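Local atomic coordinates of gamma-glutamyltranspeptidase (Streptomyces lincolnensis, PDB entry 6J3A), a protein that probably transfers or cleaves gamma-glutamyl groups, as a gamma-glutamyltranspeptidase homologue of the N-terminal nucleophile hydrolase clan related to LmbA. Residues S556-A561 and W584-L589. Numbering follows the deposited sequence.
Sequences SVTVEA and WSEGRL
Glu560 reaches from strand 556-560 to the loop that leads into strand 590-594, where its OE1 accepts two successive backbone amides. Ser585 N lies 2.9 Å from Glu560 OE1 and meets the anti lone pair, the one turned away from OE2, with an N-H...O angle of 152°. Glu586 N, also 2.9 Å from Glu560 OE1, makes the straighter bond at 169° but approaches from above the carboxylate plane, 49° out of it. The Glu560 chain is extended beyond CG, which carries CD away from the strand toward the loop. Arg608 adds a salt bridge to OE1, while OE2 takes a salt bridge from Arg562 and a hydrogen bond from Asn537 N, so that both oxygens of this buried acid are engaged.

Beneath the polar end, the aliphatic parts of the two glutamates slide past each other in opposite directions. Glu560 CG sits tightly against Glu586 CG at 3.3 Å and against Glu586 CB at 3.6 Å. On the flank of this pair Ser585 OG comes within 3.8 Å of Glu560 CG, its hydroxyl being hydrogen-bonded to Pro582 O. The Glu586 chain is bent at chi2, so that CD turns aside. This side chain crosses Thr558 at about a right angle, and Glu586 OE1 lies 3.6 Å from Thr558 CG2.

The two carboxylates thus diverge, with Glu560 OE1 and Glu586 OE1 6.3 Å apart, and Glu586 has a donor of its own in Trp509 NE1, which bonds to OE2. Three backbone amides and two arginines around Glu560 would be expected to favour its charged form. Through two hydrogen bonds to one oxygen, Glu560 ties the loop to the C-terminal end of the central strand of the small three-stranded mixed sheet.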
loop_
_atom_site.group_PDB
_atom_site.type_symbol
_atom_site.label_atom_id
_atom_site.label_comp_id
_atom_site.label_asym_id
_atom_site.label_seq_id
_atom_site.Cartn_x
_atom_site.Cartn_y
_atom_site.Cartn_z
ATOM N N SER A 556 -32.437 4.724 -12.542
ATOM C CA SER A 556 -31.518 3.617 -12.272
ATOM C C SER A 556 -30.391 4.029 -11.350
ATOM O O SER A 556 -29.644 4.960 -11.650
ATOM C CB SER A 556 -30.916 3.079 -13.563
ATOM O OG SER A 556 -30.154 1.912 -13.303
ATOM N N VAL A 557 -30.252 3.300 -10.246
ATOM C CA VAL A 557 -29.188 3.551 -9.276
ATOM C C VAL A 557 -28.475 2.253 -8.875
ATOM O O VAL A 557 -29.103 1.210 -8.684
ATOM C CB VAL A 557 -29.731 4.317 -8.050
ATOM C CG1 VAL A 557 -30.607 3.429 -7.178
ATOM C CG2 VAL A 557 -28.592 4.918 -7.248
ATOM N N THR A 558 -27.154 2.332 -8.756
ATOM C CA THR A 558 -26.331 1.152 -8.499
ATOM C C THR A 558 -25.550 1.297 -7.187
ATOM O O THR A 558 -24.664 2.141 -7.083
ATOM C CB THR A 558 -25.374 0.890 -9.676
ATOM O OG1 THR A 558 -26.131 0.804 -10.889
ATOM C CG2 THR A 558 -24.580 -0.414 -9.486
ATOM N N VAL A 559 -25.884 0.457 -6.206
ATOM C CA VAL A 559 -25.156 0.400 -4.921
ATOM C C VAL A 559 -24.276 -0.848 -4.827
ATOM O O VAL A 559 -24.574 -1.872 -5.451
ATOM C CB VAL A 559 -26.099 0.438 -3.690
ATOM C CG1 VAL A 559 -26.912 1.726 -3.681
ATOM C CG2 VAL A 559 -27.019 -0.780 -3.622
ATOM N N GLU A 560 -23.206 -0.758 -4.035
ATOM C CA GLU A 560 -22.366 -1.916 -3.733
ATOM C C GLU A 560 -23.122 -2.860 -2.809
ATOM O O GLU A 560 -23.950 -2.431 -2.008
ATOM C CB GLU A 560 -21.044 -1.500 -3.088
ATOM C CG GLU A 560 -20.106 -0.777 -4.034
ATOM C CD GLU A 560 -18.755 -0.459 -3.420
ATOM O OE1 GLU A 560 -17.731 -0.855 -4.008
ATOM O OE2 GLU A 560 -18.691 0.195 -2.359
ATOM N N ALA A 561 -22.813 -4.148 -2.918
ATOM C CA ALA A 561 -23.468 -5.177 -2.109
ATOM C C ALA A 561 -23.247 -5.011 -0.612
ATOM O O ALA A 561 -24.030 -5.545 0.166
ATOM C CB ALA A 561 -23.022 -6.571 -2.544
ATOM N N TRP A 584 -17.230 -4.867 -3.958
ATOM C CA TRP A 584 -16.061 -4.009 -4.152
ATOM C C TRP A 584 -15.946 -3.591 -5.611
ATOM O O TRP A 584 -15.050 -4.049 -6.320
ATOM C CB TRP A 584 -14.803 -4.757 -3.695
ATOM C CG TRP A 584 -14.792 -5.046 -2.226
ATOM C CD1 TRP A 584 -15.149 -6.211 -1.623
ATOM C CD2 TRP A 584 -14.420 -4.143 -1.174
ATOM N NE1 TRP A 584 -15.012 -6.100 -0.255
ATOM C CE2 TRP A 584 -14.568 -4.841 0.047
ATOM C CE3 TRP A 584 -13.978 -2.814 -1.146
ATOM C CZ2 TRP A 584 -14.286 -4.261 1.284
ATOM C CZ3 TRP A 584 -13.698 -2.231 0.081
ATOM C CH2 TRP A 584 -13.848 -2.957 1.284
ATOM N N SER A 585 -16.857 -2.709 -6.026
ATOM C CA SER A 585 -17.088 -2.356 -7.452
ATOM C C SER A 585 -17.283 -0.871 -7.803
ATOM O O SER A 585 -17.203 -0.522 -8.982
ATOM C CB SER A 585 -18.332 -3.091 -7.955
ATOM O OG SER A 585 -19.484 -2.696 -7.218
ATOM N N GLU A 586 -17.531 -0.008 -6.814
ATOM C CA GLU A 586 -17.868 1.412 -7.041
ATOM C C GLU A 586 -16.734 2.310 -6.565
ATOM O O GLU A 586 -16.456 2.372 -5.377
ATOM C CB GLU A 586 -19.148 1.795 -6.293
ATOM C CG GLU A 586 -20.408 1.080 -6.758
ATOM C CD GLU A 586 -20.887 1.568 -8.104
ATOM O OE1 GLU A 586 -21.221 0.709 -8.960
ATOM O OE2 GLU A 586 -20.912 2.811 -8.294
ATOM N N GLY A 587 -16.081 2.982 -7.504
ATOM C CA GLY A 587 -15.085 4.011 -7.213
ATOM C C GLY A 587 -13.672 3.504 -7.358
ATOM O O GLY A 587 -13.377 2.394 -6.916
ATOM N N ARG A 588 -12.812 4.288 -8.014
ATOM C CA ARG A 588 -11.366 4.036 -7.997
ATOM C C ARG A 588 -10.673 5.269 -7.435
ATOM O O ARG A 588 -9.756 5.823 -8.043
ATOM C CB ARG A 588 -10.760 3.669 -9.371
ATOM C CG ARG A 588 -11.613 2.951 -10.401
ATOM C CD ARG A 588 -11.635 1.445 -10.260
ATOM N NE ARG A 588 -12.887 1.061 -9.635
ATOM C CZ ARG A 588 -13.579 -0.047 -9.868
ATOM N NH1 ARG A 588 -14.711 -0.228 -9.209
ATOM N NH2 ARG A 588 -13.170 -0.970 -10.732
ATOM N N LEU A 589 -11.098 5.668 -6.244
ATOM C CA LEU A 589 -10.630 6.906 -5.627
ATOM C C LEU A 589 -9.128 6.944 -5.329
ATOM O O LEU A 589 -8.501 5.913 -5.072
ATOM C CB LEU A 589 -11.455 7.194 -4.375
ATOM C CG LEU A 589 -12.854 7.677 -4.799
ATOM C CD1 LEU A 589 -13.951 7.280 -3.830
ATOM C CD2 LEU A 589 -12.832 9.183 -5.017
#